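Local coordinates for putative GH105 family protein (Salmonella enterica subsp. enterica serovar Paratyphi A, PDB 3QWT) that is of unknown function but, as a possible GH105 family member with an alpha/alpha toroid fold, probably hydrolyses glycosidic bonds, perhaps of unsaturated uronyl sugars, at residues 63-68 against 103-108; 18-23 against 320-325; 145-150 against 191-196; 32-37 against 86-91. All blocks are in the same frame, centred on the assembly; numbering follows the deposited sequence.

Interaction 1: 63-68 against 103-108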
loop_
_atom_site.group_PDB
_atom_site.type_symbol
_atom_site.label_atom_id
_atom_site.label_comp_id
_atom_site.label_asym_id
_atom_site.label_seq_id
_atom_site.Cartn_x
_atom_site.Cartn_y
_atom_site.Cartn_z
ATOM N N ALA A 63 23.352 -20.005 39.967
ATOM C CA ALA A 63 24.037 -20.743 38.914
ATOM C C ALA A 63 23.159 -21.807 38.243
ATOM O O ALA A 63 23.649 -22.602 37.440
ATOM C CB ALA A 63 25.331 -21.351 39.434
ATOM N N GLY A 64 21.863 -21.804 38.545
ATOM C CA GLY A 64 20.954 -22.783 37.969
ATOM C C GLY A 64 20.255 -22.324 36.692
ATOM O O GLY A 64 20.348 -21.167 36.291
ATOM N N TRP A 65 19.553 -23.254 36.054
ATOM C CA TRP A 65 18.717 -22.948 34.908
ATOM C C TRP A 65 17.299 -23.481 35.086
ATOM O O TRP A 65 17.030 -24.657 34.834
ATOM C CB TRP A 65 19.330 -23.539 33.639
ATOM C CG TRP A 65 18.639 -23.148 32.335
ATOM C CD1 TRP A 65 17.338 -22.736 32.160
ATOM C CD2 TRP A 65 19.241 -23.131 31.026
ATOM N NE1 TRP A 65 17.096 -22.474 30.817
ATOM C CE2 TRP A 65 18.247 -22.714 30.106
ATOM C CE3 TRP A 65 20.518 -23.450 30.544
ATOM C CZ2 TRP A 65 18.498 -22.602 28.739
ATOM C CZ3 TRP A 65 20.770 -23.332 29.182
ATOM C CH2 TRP A 65 19.763 -22.918 28.294
ATOM N N GLU A 66 16.395 -22.624 35.534
ATOM C CA GLU A 66 14.971 -22.920 35.413
ATOM C C GLU A 66 14.093 -21.671 35.390
ATOM O O GLU A 66 14.588 -20.550 35.296
ATOM C CB GLU A 66 14.481 -23.889 36.484
ATOM C CG GLU A 66 13.206 -24.601 36.032
ATOM C CD GLU A 66 12.439 -25.145 37.175
ATOM O OE1 GLU A 66 11.790 -26.196 37.013
ATOM O OE2 GLU A 66 12.485 -24.519 38.248
ATOM N N TRP A 67 12.787 -21.872 35.468
ATOM C CA TRP A 67 11.856 -20.759 35.296
ATOM C C TRP A 67 12.185 -19.630 36.252
ATOM O O TRP A 67 11.955 -18.459 35.954
ATOM C CB TRP A 67 10.399 -21.211 35.455
ATOM C CG TRP A 67 10.030 -21.612 36.858
ATOM C CD1 TRP A 67 10.156 -22.853 37.416
ATOM C CD2 TRP A 67 9.481 -20.770 37.876
ATOM N NE1 TRP A 67 9.718 -22.836 38.715
ATOM C CE2 TRP A 67 9.300 -21.569 39.025
ATOM C CE3 TRP A 67 9.128 -19.419 37.929
ATOM C CZ2 TRP A 67 8.779 -21.062 40.215
ATOM C CZ3 TRP A 67 8.603 -18.916 39.106
ATOM C CH2 TRP A 67 8.439 -19.739 40.239
ATOM N N THR A 68 12.751 -19.980 37.391
ATOM C CA THR A 68 12.960 -18.999 38.447
ATOM C C THR A 68 13.979 -17.984 37.976
ATOM O O THR A 68 13.772 -16.780 38.085
ATOM C CB THR A 68 13.434 -19.667 39.762
ATOM O OG1 THR A 68 14.700 -20.310 39.546
ATOM C CG2 THR A 68 12.402 -20.693 40.231
ATOM N N GLY A 103 26.365 -25.613 28.536
ATOM C CA GLY A 103 25.591 -26.397 27.588
ATOM C C GLY A 103 24.097 -26.302 27.838
ATOM O O GLY A 103 23.644 -26.099 28.967
ATOM N N ALA A 104 23.318 -26.452 26.780
ATOM C CA ALA A 104 21.875 -26.287 26.888
ATOM C C ALA A 104 21.257 -27.295 27.844
ATOM O O ALA A 104 21.597 -28.471 27.808
ATOM C CB ALA A 104 21.247 -26.423 25.530
ATOM N N THR A 105 20.345 -26.837 28.696
ATOM C CA THR A 105 19.487 -27.759 29.422
ATOM C C THR A 105 18.378 -28.278 28.508
ATOM O O THR A 105 18.253 -27.839 27.361
ATOM C CB THR A 105 18.815 -27.090 30.627
ATOM O OG1 THR A 105 18.110 -28.085 31.376
ATOM C CG2 THR A 105 17.823 -26.036 30.156
ATOM N N THR A 106 17.559 -29.194 29.026
ATOM C CA THR A 106 16.462 -29.759 28.250
ATOM C C THR A 106 15.284 -28.787 28.149
ATOM O O THR A 106 15.128 -27.920 28.996
ATOM C CB THR A 106 15.984 -31.119 28.822
ATOM O OG1 THR A 106 15.734 -30.979 30.219
ATOM C CG2 THR A 106 17.059 -32.204 28.608
ATOM N N LYS A 107 14.469 -28.944 27.106
ATOM C CA LYS A 107 13.398 -28.002 26.802
ATOM C C LYS A 107 12.061 -28.360 27.449
ATOM O O LYS A 107 11.610 -29.500 27.387
ATOM C CB LYS A 107 13.212 -27.872 25.286
ATOM C CG LYS A 107 14.440 -27.326 24.542
ATOM C CD LYS A 107 14.091 -26.974 23.087
ATOM C CE LYS A 107 15.328 -26.561 22.294
ATOM N NZ LYS A 107 16.230 -27.735 22.040
ATOM N N ASN A 108 11.434 -27.360 28.055
ATOM C CA ASN A 108 10.114 -27.509 28.654
ATOM C C ASN A 108 9.517 -26.140 28.964
ATOM O O ASN A 108 10.173 -25.113 28.765
ATOM C CB ASN A 108 10.184 -28.362 29.923
ATOM C CG ASN A 108 11.125 -27.784 30.960
ATOM O OD1 ASN A 108 10.913 -26.675 31.467
ATOM N ND2 ASN A 108 12.175 -28.539 31.292
HETATM O O HOH W 1 17.858 -26.951 33.925
#

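Interaction 2: 18-23 against 320-325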
loop_
_atom_site.group_PDB
_atom_site.type_symbol
_atom_site.label_atom_id
_atom_site.label_comp_id
_atom_site.label_asym_id
_atom_site.label_seq_id
_atom_site.Cartn_x
_atom_site.Cartn_y
_atom_site.Cartn_z
ATOM N N GLU A 18 3.392 13.020 47.327
ATOM C CA GLU A 18 3.661 12.522 48.666
ATOM C C GLU A 18 4.411 11.199 48.592
ATOM O O GLU A 18 3.832 10.129 48.775
ATOM C CB GLU A 18 2.360 12.362 49.456
ATOM C CG GLU A 18 2.565 12.019 50.929
ATOM C CD GLU A 18 2.121 10.605 51.270
ATOM O OE1 GLU A 18 1.168 10.108 50.628
ATOM O OE2 GLU A 18 2.730 9.991 52.179
ATOM N N HIS A 19 5.704 11.269 48.311
ATOM C CA HIS A 19 6.502 10.063 48.236
ATOM C C HIS A 19 6.877 9.593 49.624
ATOM O O HIS A 19 7.628 10.256 50.344
ATOM C CB HIS A 19 7.748 10.284 47.388
ATOM C CG HIS A 19 7.452 10.496 45.937
ATOM N ND1 HIS A 19 8.210 11.318 45.133
ATOM C CD2 HIS A 19 6.471 9.996 45.147
ATOM C CE1 HIS A 19 7.712 11.315 43.910
ATOM N NE2 HIS A 19 6.659 10.518 43.892
ATOM N N PHE A 20 6.341 8.444 50.004
ATOM C CA PHE A 20 6.651 7.891 51.303
ATOM C C PHE A 20 8.108 7.449 51.339
ATOM O O PHE A 20 8.722 7.408 52.399
ATOM C CB PHE A 20 5.697 6.748 51.658
ATOM C CG PHE A 20 5.988 5.458 50.951
ATOM C CD1 PHE A 20 6.727 4.472 51.569
ATOM C CD2 PHE A 20 5.492 5.216 49.692
ATOM C CE1 PHE A 20 6.976 3.287 50.939
ATOM C CE2 PHE A 20 5.737 4.024 49.061
ATOM C CZ PHE A 20 6.477 3.060 49.682
ATOM N N ILE A 21 8.666 7.145 50.171
ATOM C CA ILE A 21 10.061 6.720 50.094
ATOM C C ILE A 21 10.754 7.469 48.964
ATOM O O ILE A 21 10.172 7.659 47.900
ATOM C CB ILE A 21 10.151 5.190 49.895
ATOM C CG1 ILE A 21 11.601 4.719 49.912
ATOM C CG2 ILE A 21 9.403 4.748 48.619
ATOM C CD1 ILE A 21 11.758 3.265 49.537
ATOM N N ALA A 22 11.982 7.925 49.181
ATOM C CA ALA A 22 12.623 8.767 48.172
ATOM C C ALA A 22 13.184 7.967 47.008
ATOM O O ALA A 22 13.589 6.817 47.175
ATOM C CB ALA A 22 13.684 9.644 48.773
ATOM N N ARG A 23 13.200 8.589 45.829
ATOM C CA ARG A 23 13.669 7.918 44.632
ATOM C C ARG A 23 14.942 7.109 44.861
ATOM O O ARG A 23 15.001 5.920 44.545
ATOM C CB ARG A 23 13.916 8.900 43.481
ATOM C CG ARG A 23 14.260 8.167 42.163
ATOM C CD ARG A 23 14.696 9.087 41.053
ATOM N NE ARG A 23 15.913 9.798 41.414
ATOM C CZ ARG A 23 16.508 10.695 40.638
ATOM N NH1 ARG A 23 16.004 10.987 39.446
ATOM N NH2 ARG A 23 17.610 11.297 41.058
ATOM N N VAL A 320 -4.645 0.684 45.639
ATOM C CA VAL A 320 -4.327 -0.722 45.837
ATOM C C VAL A 320 -2.836 -0.994 45.619
ATOM O O VAL A 320 -2.157 -1.603 46.463
ATOM C CB VAL A 320 -5.112 -1.596 44.884
ATOM C CG1 VAL A 320 -4.537 -3.003 44.896
ATOM C CG2 VAL A 320 -6.578 -1.586 45.280
ATOM N N ALA A 321 -2.336 -0.532 44.478
ATOM C CA ALA A 321 -0.920 -0.663 44.147
ATOM C C ALA A 321 -0.051 -0.031 45.235
ATOM O O ALA A 321 0.875 -0.661 45.748
ATOM C CB ALA A 321 -0.635 -0.030 42.805
ATOM N N GLU A 322 -0.366 1.216 45.578
ATOM C CA GLU A 322 0.366 1.977 46.591
ATOM C C GLU A 322 0.462 1.255 47.932
ATOM O O GLU A 322 1.527 1.237 48.556
ATOM C CB GLU A 322 -0.279 3.350 46.786
ATOM C CG GLU A 322 0.301 4.159 47.928
ATOM C CD GLU A 322 1.689 4.690 47.632
ATOM O OE1 GLU A 322 2.067 4.722 46.435
ATOM O OE2 GLU A 322 2.396 5.078 48.599
ATOM N N LYS A 323 -0.643 0.668 48.379
ATOM C CA LYS A 323 -0.616 -0.127 49.602
ATOM C C LYS A 323 0.322 -1.319 49.434
ATOM O O LYS A 323 1.193 -1.548 50.269
ATOM C CB LYS A 323 -2.011 -0.604 49.991
ATOM C CG LYS A 323 -2.988 0.527 50.187
ATOM C CD LYS A 323 -4.299 0.043 50.774
ATOM C CE LYS A 323 -5.279 1.206 50.907
ATOM N NZ LYS A 323 -6.619 0.757 51.371
ATOM N N ALA A 324 0.150 -2.077 48.352
ATOM C CA ALA A 324 0.996 -3.245 48.132
ATOM C C ALA A 324 2.473 -2.870 48.109
ATOM O O ALA A 324 3.309 -3.600 48.623
ATOM C CB ALA A 324 0.604 -3.974 46.843
ATOM N N ILE A 325 2.796 -1.738 47.499
ATOM C CA ILE A 325 4.186 -1.308 47.394
ATOM C C ILE A 325 4.773 -0.978 48.772
ATOM O O ILE A 325 5.917 -1.317 49.072
ATOM C CB ILE A 325 4.349 -0.104 46.439
ATOM C CG1 ILE A 325 4.185 -0.538 44.966
ATOM C CG2 ILE A 325 5.701 0.541 46.638
ATOM C CD1 ILE A 325 5.258 -1.517 44.468
#

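Interaction 3: 145-150 against 191-196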
loop_
_atom_site.group_PDB
_atom_site.type_symbol
_atom_site.label_atom_id
_atom_site.label_comp_id
_atom_site.label_asym_id
_atom_site.label_seq_id
_atom_site.Cartn_x
_atom_site.Cartn_y
_atom_site.Cartn_z
HETATM N N MSE A 145 6.804 -28.963 21.391
HETATM C CA MSE A 145 6.264 -28.960 22.750
HETATM C C MSE A 145 4.923 -29.695 22.759
HETATM O O MSE A 145 4.072 -29.455 21.911
HETATM C CB MSE A 145 6.144 -27.537 23.288
HETATM C CG MSE A 145 5.198 -27.352 24.471
HETATM SE SE MSE A 145 4.994 -25.432 24.806
HETATM C CE MSE A 145 5.050 -25.385 26.779
ATOM N N PRO A 146 4.754 -30.631 23.698
ATOM C CA PRO A 146 3.527 -31.416 23.823
ATOM C C PRO A 146 2.287 -30.492 23.856
ATOM O O PRO A 146 2.326 -29.458 24.526
ATOM C CB PRO A 146 3.693 -32.113 25.186
ATOM C CG PRO A 146 5.115 -32.113 25.472
ATOM C CD PRO A 146 5.711 -30.912 24.780
ATOM N N ARG A 147 1.214 -30.850 23.151
ATOM C CA ARG A 147 -0.052 -30.085 23.261
ATOM C C ARG A 147 -1.167 -30.924 23.866
ATOM O O ARG A 147 -1.215 -32.135 23.665
ATOM C CB ARG A 147 -0.532 -29.560 21.901
ATOM C CG ARG A 147 0.447 -28.651 21.169
ATOM C CD ARG A 147 0.639 -27.325 21.881
ATOM N NE ARG A 147 0.944 -26.251 20.936
ATOM C CZ ARG A 147 2.172 -25.830 20.639
ATOM N NH1 ARG A 147 3.227 -26.391 21.203
ATOM N NH2 ARG A 147 2.350 -24.853 19.762
ATOM N N THR A 148 -2.074 -30.270 24.581
ATOM C CA THR A 148 -3.268 -30.923 25.073
ATOM C C THR A 148 -4.305 -30.907 23.967
ATOM O O THR A 148 -4.032 -30.409 22.878
ATOM C CB THR A 148 -3.854 -30.173 26.277
ATOM O OG1 THR A 148 -4.446 -28.941 25.843
ATOM C CG2 THR A 148 -2.778 -29.884 27.318
ATOM N N ASP A 149 -5.485 -31.466 24.257
ATOM C CA ASP A 149 -6.686 -31.245 23.472
ATOM C C ASP A 149 -6.756 -29.783 23.058
ATOM O O ASP A 149 -6.345 -28.894 23.815
ATOM C CB ASP A 149 -7.935 -31.542 24.324
ATOM C CG ASP A 149 -8.115 -33.026 24.636
ATOM O OD1 ASP A 149 -7.189 -33.830 24.378
ATOM O OD2 ASP A 149 -9.193 -33.382 25.156
ATOM N N HIS A 150 -7.298 -29.540 21.870
ATOM C CA HIS A 150 -7.543 -28.188 21.386
ATOM C C HIS A 150 -6.243 -27.408 21.309
ATOM O O HIS A 150 -6.238 -26.186 21.395
ATOM C CB HIS A 150 -8.561 -27.479 22.289
ATOM C CG HIS A 150 -9.909 -28.119 22.279
ATOM N ND1 HIS A 150 -10.691 -28.180 21.143
ATOM C CD2 HIS A 150 -10.619 -28.734 23.258
ATOM C CE1 HIS A 150 -11.824 -28.804 21.422
ATOM N NE2 HIS A 150 -11.810 -29.144 22.701
ATOM N N VAL A 191 3.282 -15.051 17.177
ATOM C CA VAL A 191 2.395 -14.158 17.893
ATOM C C VAL A 191 0.957 -14.654 17.814
ATOM O O VAL A 191 0.204 -14.527 18.777
ATOM C CB VAL A 191 2.476 -12.743 17.323
ATOM C CG1 VAL A 191 1.462 -11.845 18.010
ATOM C CG2 VAL A 191 3.895 -12.198 17.480
ATOM N N GLU A 192 0.581 -15.218 16.667
ATOM C CA GLU A 192 -0.771 -15.758 16.499
ATOM C C GLU A 192 -0.946 -16.932 17.467
ATOM O O GLU A 192 -1.955 -17.038 18.174
ATOM C CB GLU A 192 -1.054 -16.199 15.047
ATOM C CG GLU A 192 -1.421 -15.068 14.090
ATOM C CD GLU A 192 -2.365 -14.020 14.713
ATOM O OE1 GLU A 192 -1.852 -12.960 15.130
ATOM O OE2 GLU A 192 -3.606 -14.233 14.787
ATOM N N GLU A 193 0.065 -17.789 17.521
ATOM C CA GLU A 193 0.043 -18.925 18.425
ATOM C C GLU A 193 -0.105 -18.428 19.854
ATOM O O GLU A 193 -0.885 -18.969 20.644
ATOM C CB GLU A 193 1.334 -19.737 18.278
ATOM C CG GLU A 193 1.466 -20.857 19.296
ATOM C CD GLU A 193 0.391 -21.944 19.152
ATOM O OE1 GLU A 193 0.186 -22.715 20.114
ATOM O OE2 GLU A 193 -0.234 -22.045 18.075
ATOM N N ALA A 194 0.654 -17.392 20.180
ATOM C CA ALA A 194 0.657 -16.842 21.533
ATOM C C ALA A 194 -0.733 -16.314 21.963
ATOM O O ALA A 194 -1.204 -16.575 23.063
ATOM C CB ALA A 194 1.729 -15.757 21.653
ATOM N N THR A 195 -1.381 -15.585 21.068
ATOM C CA THR A 195 -2.726 -15.067 21.297
ATOM C C THR A 195 -3.720 -16.183 21.476
ATOM O O THR A 195 -4.564 -16.138 22.381
ATOM C CB THR A 195 -3.168 -14.226 20.111
ATOM O OG1 THR A 195 -2.198 -13.197 19.927
ATOM C CG2 THR A 195 -4.562 -13.598 20.360
ATOM N N TYR A 196 -3.632 -17.190 20.608
ATOM C CA TYR A 196 -4.503 -18.339 20.760
ATOM C C TYR A 196 -4.301 -18.988 22.130
ATOM O O TYR A 196 -5.268 -19.306 22.823
ATOM C CB TYR A 196 -4.317 -19.345 19.638
ATOM C CG TYR A 196 -5.132 -20.593 19.821
ATOM C CD1 TYR A 196 -6.492 -20.609 19.507
ATOM C CD2 TYR A 196 -4.556 -21.756 20.337
ATOM C CE1 TYR A 196 -7.255 -21.745 19.673
ATOM C CE2 TYR A 196 -5.314 -22.919 20.507
ATOM C CZ TYR A 196 -6.669 -22.897 20.173
ATOM O OH TYR A 196 -7.436 -24.020 20.341
HETATM O O HOH W 2 -1.279 -24.905 19.564
#

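Interaction 4: 32-37 against 86-91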
loop_
_atom_site.group_PDB
_atom_site.type_symbol
_atom_site.label_atom_id
_atom_site.label_comp_id
_atom_site.label_asym_id
_atom_site.label_seq_id
_atom_site.Cartn_x
_atom_site.Cartn_y
_atom_site.Cartn_z
ATOM N N LYS A 32 20.140 -3.633 46.679
ATOM C CA LYS A 32 20.227 -4.590 47.785
ATOM C C LYS A 32 19.495 -5.908 47.487
ATOM O O LYS A 32 19.943 -7.002 47.862
ATOM C CB LYS A 32 19.677 -3.963 49.077
ATOM C CG LYS A 32 20.182 -4.614 50.354
ATOM C CD LYS A 32 19.289 -4.272 51.546
ATOM C CE LYS A 32 19.062 -2.764 51.699
ATOM N NZ LYS A 32 18.025 -2.460 52.732
ATOM N N VAL A 33 18.353 -5.790 46.825
ATOM C CA VAL A 33 17.558 -6.940 46.434
ATOM C C VAL A 33 18.289 -7.756 45.361
ATOM O O VAL A 33 18.247 -8.986 45.355
ATOM C CB VAL A 33 16.162 -6.459 45.967
ATOM C CG1 VAL A 33 15.396 -7.546 45.228
ATOM C CG2 VAL A 33 15.372 -5.957 47.177
ATOM N N THR A 34 18.987 -7.066 44.470
ATOM C CA THR A 34 19.739 -7.731 43.412
ATOM C C THR A 34 20.923 -8.466 44.006
ATOM O O THR A 34 21.200 -9.607 43.644
ATOM C CB THR A 34 20.222 -6.726 42.354
ATOM O OG1 THR A 34 19.085 -6.097 41.764
ATOM C CG2 THR A 34 21.012 -7.420 41.256
ATOM N N HIS A 35 21.606 -7.810 44.936
ATOM C CA HIS A 35 22.782 -8.390 45.566
ATOM C C HIS A 35 22.400 -9.675 46.287
ATOM O O HIS A 35 23.122 -10.677 46.243
ATOM C CB HIS A 35 23.417 -7.402 46.544
ATOM C CG HIS A 35 24.689 -7.903 47.154
ATOM N ND1 HIS A 35 24.749 -8.424 48.433
ATOM C CD2 HIS A 35 25.943 -7.985 46.656
ATOM C CE1 HIS A 35 25.985 -8.798 48.691
ATOM N NE2 HIS A 35 26.733 -8.541 47.633
ATOM N N ASN A 36 21.247 -9.640 46.937
ATOM C CA ASN A 36 20.708 -10.816 47.599
ATOM C C ASN A 36 20.489 -11.979 46.609
ATOM O O ASN A 36 21.010 -13.080 46.795
ATOM C CB ASN A 36 19.409 -10.435 48.331
ATOM C CG ASN A 36 19.061 -11.401 49.440
ATOM O OD1 ASN A 36 18.337 -12.365 49.222
ATOM N ND2 ASN A 36 19.576 -11.143 50.643
ATOM N N LEU A 37 19.739 -11.718 45.544
ATOM C CA LEU A 37 19.426 -12.729 44.530
ATOM C C LEU A 37 20.632 -13.541 44.060
ATOM O O LEU A 37 20.640 -14.764 44.173
ATOM C CB LEU A 37 18.754 -12.068 43.322
ATOM C CG LEU A 37 17.931 -12.906 42.337
ATOM C CD1 LEU A 37 17.279 -11.992 41.288
ATOM C CD2 LEU A 37 18.748 -13.989 41.654
ATOM N N GLN A 86 24.672 -0.481 34.017
ATOM C CA GLN A 86 25.560 -1.498 33.428
ATOM C C GLN A 86 25.870 -2.680 34.362
ATOM O O GLN A 86 26.272 -3.756 33.913
ATOM C CB GLN A 86 26.849 -0.856 32.911
ATOM C CG GLN A 86 26.680 -0.164 31.568
ATOM C CD GLN A 86 26.417 -1.160 30.454
ATOM O OE1 GLN A 86 26.692 -2.345 30.605
ATOM N NE2 GLN A 86 25.875 -0.689 29.339
ATOM N N THR A 87 25.646 -2.467 35.655
ATOM C CA THR A 87 25.747 -3.524 36.662
ATOM C C THR A 87 24.707 -4.623 36.425
ATOM O O THR A 87 25.042 -5.811 36.426
ATOM C CB THR A 87 25.585 -2.945 38.097
ATOM O OG1 THR A 87 26.614 -1.980 38.340
ATOM C CG2 THR A 87 25.655 -4.040 39.152
HETATM N N MSE A 88 23.451 -4.224 36.225
HETATM C CA MSE A 88 22.408 -5.161 35.814
HETATM C C MSE A 88 22.737 -5.865 34.505
HETATM O O MSE A 88 22.509 -7.065 34.375
HETATM C CB MSE A 88 21.073 -4.451 35.643
HETATM C CG MSE A 88 20.503 -3.950 36.926
HETATM SE SE MSE A 88 20.069 -5.404 38.137
HETATM C CE MSE A 88 19.811 -4.300 39.723
ATOM N N ARG A 89 23.223 -5.108 33.523
ATOM C CA ARG A 89 23.520 -5.680 32.217
ATOM C C ARG A 89 24.523 -6.824 32.357
ATOM O O ARG A 89 24.294 -7.931 31.857
ATOM C CB ARG A 89 24.069 -4.624 31.244
ATOM C CG ARG A 89 24.172 -5.121 29.798
ATOM C CD ARG A 89 25.482 -4.692 29.091
ATOM N NE ARG A 89 26.650 -4.676 29.983
ATOM C CZ ARG A 89 27.484 -5.697 30.212
ATOM N NH1 ARG A 89 28.501 -5.527 31.049
ATOM N NH2 ARG A 89 27.318 -6.877 29.628
ATOM N N LYS A 90 25.633 -6.552 33.046
ATOM C CA LYS A 90 26.682 -7.550 33.187
ATOM C C LYS A 90 26.153 -8.825 33.840
ATOM O O LYS A 90 26.423 -9.922 33.369
ATOM C CB LYS A 90 27.880 -6.992 33.948
ATOM C CG LYS A 90 28.866 -8.060 34.431
ATOM C CD LYS A 90 30.305 -7.709 34.052
ATOM C CE LYS A 90 31.246 -8.859 34.351
ATOM N NZ LYS A 90 31.120 -9.296 35.776
ATOM N N ILE A 91 25.370 -8.681 34.900
ATOM C CA ILE A 91 24.789 -9.846 35.568
ATOM C C ILE A 91 23.953 -10.697 34.598
ATOM O O ILE A 91 24.044 -11.930 34.584
ATOM C CB ILE A 91 23.933 -9.431 36.797
ATOM C CG1 ILE A 91 24.826 -8.864 37.905
ATOM C CG2 ILE A 91 23.145 -10.613 37.329
ATOM C CD1 ILE A 91 24.051 -8.267 39.089
#

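Interaction 1: 63-68 against 103-108
Trp65 O accepts a hydrogen bond of 2.6 Å from a water that also lies 2.8 Å from Thr105 OG1. The contact is between two connections of the alpha/alpha toroid: the residues leading into helix 67-83 and the loop that follows helix 86-102. Most of the direct contact is a CH-pi interaction. Thr105 CG2 sits over one face of the Trp65 indole, 3.4 Å from the centroid of the five-membered ring and 16° off its normal. The methyl is centred near the ring fusion, with CG2 3.3 Å from both CD2 and CE2 of Trp65. Thr105 holds OG1 anti to its own N (chi1 -174°). This leaves CG2 for the ring and OG1 for the water. Gly103 leaves the helix with positive phi, and the chain then runs past the six-membered ring of Trp65. The indole is also fixed from outside the pair: its NE1 donates to Thr111 O, and Trp95 meets it edge-to-face. A glycerol, probably from the crystallisation liquor, lies about 4 Å from the Trp65 side chain and may mark a pocket. Phe381 of a second subunit packs on Ala104. Ala104 CA approaches the ring obliquely, 3.9 Å from Trp65 CZ3.

Interaction 2: 18-23 against 320-325
Phe20 meets two side chains of the helical segment, Glu322 and Ile325. Glu322 OE2 approaches the ring obliquely, 3.3 Å from Phe20 CD2 and 3.5 Å from Phe20 CE2. The carboxylate plane stands nearly upright to the ring, at 86°. Ile325 comes from another direction: its CG2 lies at the ring edge, near the ring plane, 4.0 Å from Phe20 CZ. Phe20 CG sits between the backbone N and carbonyl carbon (chi1 76°), which brings the ring across to the helix. Ile21 CG2 covers part of one ring face from within the loop.

The second shell fixes the acid. Glu322 OE2 forms a salt bridge with Arg326, one turn further along, and OE1 bonds Tyr376 OH. Arg326 and Tyr376 also pack on Phe20, so they hold both the ring and the carboxylate. Tyr376 belongs to helix 363-377, which also touches Ile325. Further out, Ala22 is the N-cap residue of helix 23-37, and its N bonds Glu25 OE1. Arg23 NH1 reaches Phe100 O of a third subunit. The contact lays the N-terminal lead-in against helices 318-330 and 363-377, two late helices of the alpha/alpha toroid.

Interaction 3: 145-150 against 191-196
In this alpha/alpha toroid, the loop after helix 131-143 is tied to helix 188-205 by two polar links, Arg147 to Glu193 and His150 to Tyr196. The shorter link is Tyr196 OH to His150 O, at 2.7 Å. The phenol donates to the backbone carbonyl and approaches tilted from the carbonyl plane. His150 O lies at the edge of the Tyr196 ring, in its plane. The second link is a salt bridge between Arg147 NH2 and Glu193 OE1, 3.1 Å long. As a hydrogen bond it is weak, because the N-H points off the acceptor. The guanidinium and carboxylate planes are 44° apart. A water also bridges the pair: it accepts from Arg147 NE at 2.9 Å and donates to Glu193 OE1 at 2.7 Å.

Glu193 OE1 is thus gripped by Arg147, the water and Gln197 NE2. Glu193 and Tyr196 lie three residues apart on the helix. Both side chains leave the backbone toward the loop. CG anti to the backbone N carries them on, and Glu193 then bends at its second torsion (64°). The Arg147 head is steadied by NH1 bonding Ala141 O, with a weak bond to Met145 O at 3.3 Å.

A fourth subunit covers the site. Arg258 of that subunit forms a salt bridge with Glu193 OE2 and a cation-pi contact with Tyr196. Its charge, beside that of Arg147, would probably favour ionised Glu193. The salt bridge and the tyrosine-to-carbonyl bond hold a connecting loop to a helix of the alpha/alpha toroid, here at a subunit interface.

Interaction 4: 32-37 against 86-91
Thr34 packs against Met88 and Ile91, and these three side chains make up the contact between the helices. Thr34 and Met88, a selenomethionine, reach toward each other tip to tip. Thr34 CG2 lies 3.8 Å from Met88 SE. The terminal methyl of Met88 is modelled too near Thr34 OG1, so its exact position is doubtful. Ile91 joins from one turn further on: its CD1 comes to 3.8 Å from Thr34 CG2. With its methyl anti to the backbone N (OG1 at chi1 -61°), Thr34 turns CG2 to Met88 SE and Ile91 CD1. The hydroxyl turns back to its own helix, where OG1 bonds Ile30 O. The nearest CA atoms, Thr34 CA and Met88 CA, are 8.5 Å apart.

Thr34 and Met88 are buried because other helices close over them. This is helix-to-helix packing within the alpha/alpha toroid, between helix 23-37 and helix 86-102. Helix 67-83 supplies Tyr79 and Tyr80 against Met88, and Met76 against Ile91. Met370 of helix 363-377 covers Thr34. Asp85, just before helix 86-102, accepts from Met88 N through OD2.

The outward parts of both helices are looser. His35, Gln86, Thr87 and Lys90 are exposed to solvent and add almost nothing to the contact. Charged ends there are held along their own helix: Arg89 NH2 forms a salt bridge with Asp93 OD2, and Lys90 NZ with Asp94 OD2. No other subunit of the assembly touches either segment. In the tight part, Ile91 also rests on Val38, just beyond the end of helix 23-37.

In the fold
Interaction 2 has the widest span, with 296 residues between its segments, and the other three lie within it. Interactions 1 and 4 cross along the sequence, because their segments alternate; interaction 3 follows both. Helix 86-102 serves two contacts: interaction 4 uses its start, and interaction 1 uses the loop after its end. Their centres are about 20 Å apart. The centres of interactions 1 and 3 are about 22 Å apart, their nearest atoms about 5 Å. Helix 131-143 borders both. Interactions 2 and 3 lie on opposite sides of the chain's centre, their centres about 38 Å apart. Each contact joins parts of the toroid well separated in sequence, while interactions 1, 2 and 3 also adjoin other subunits.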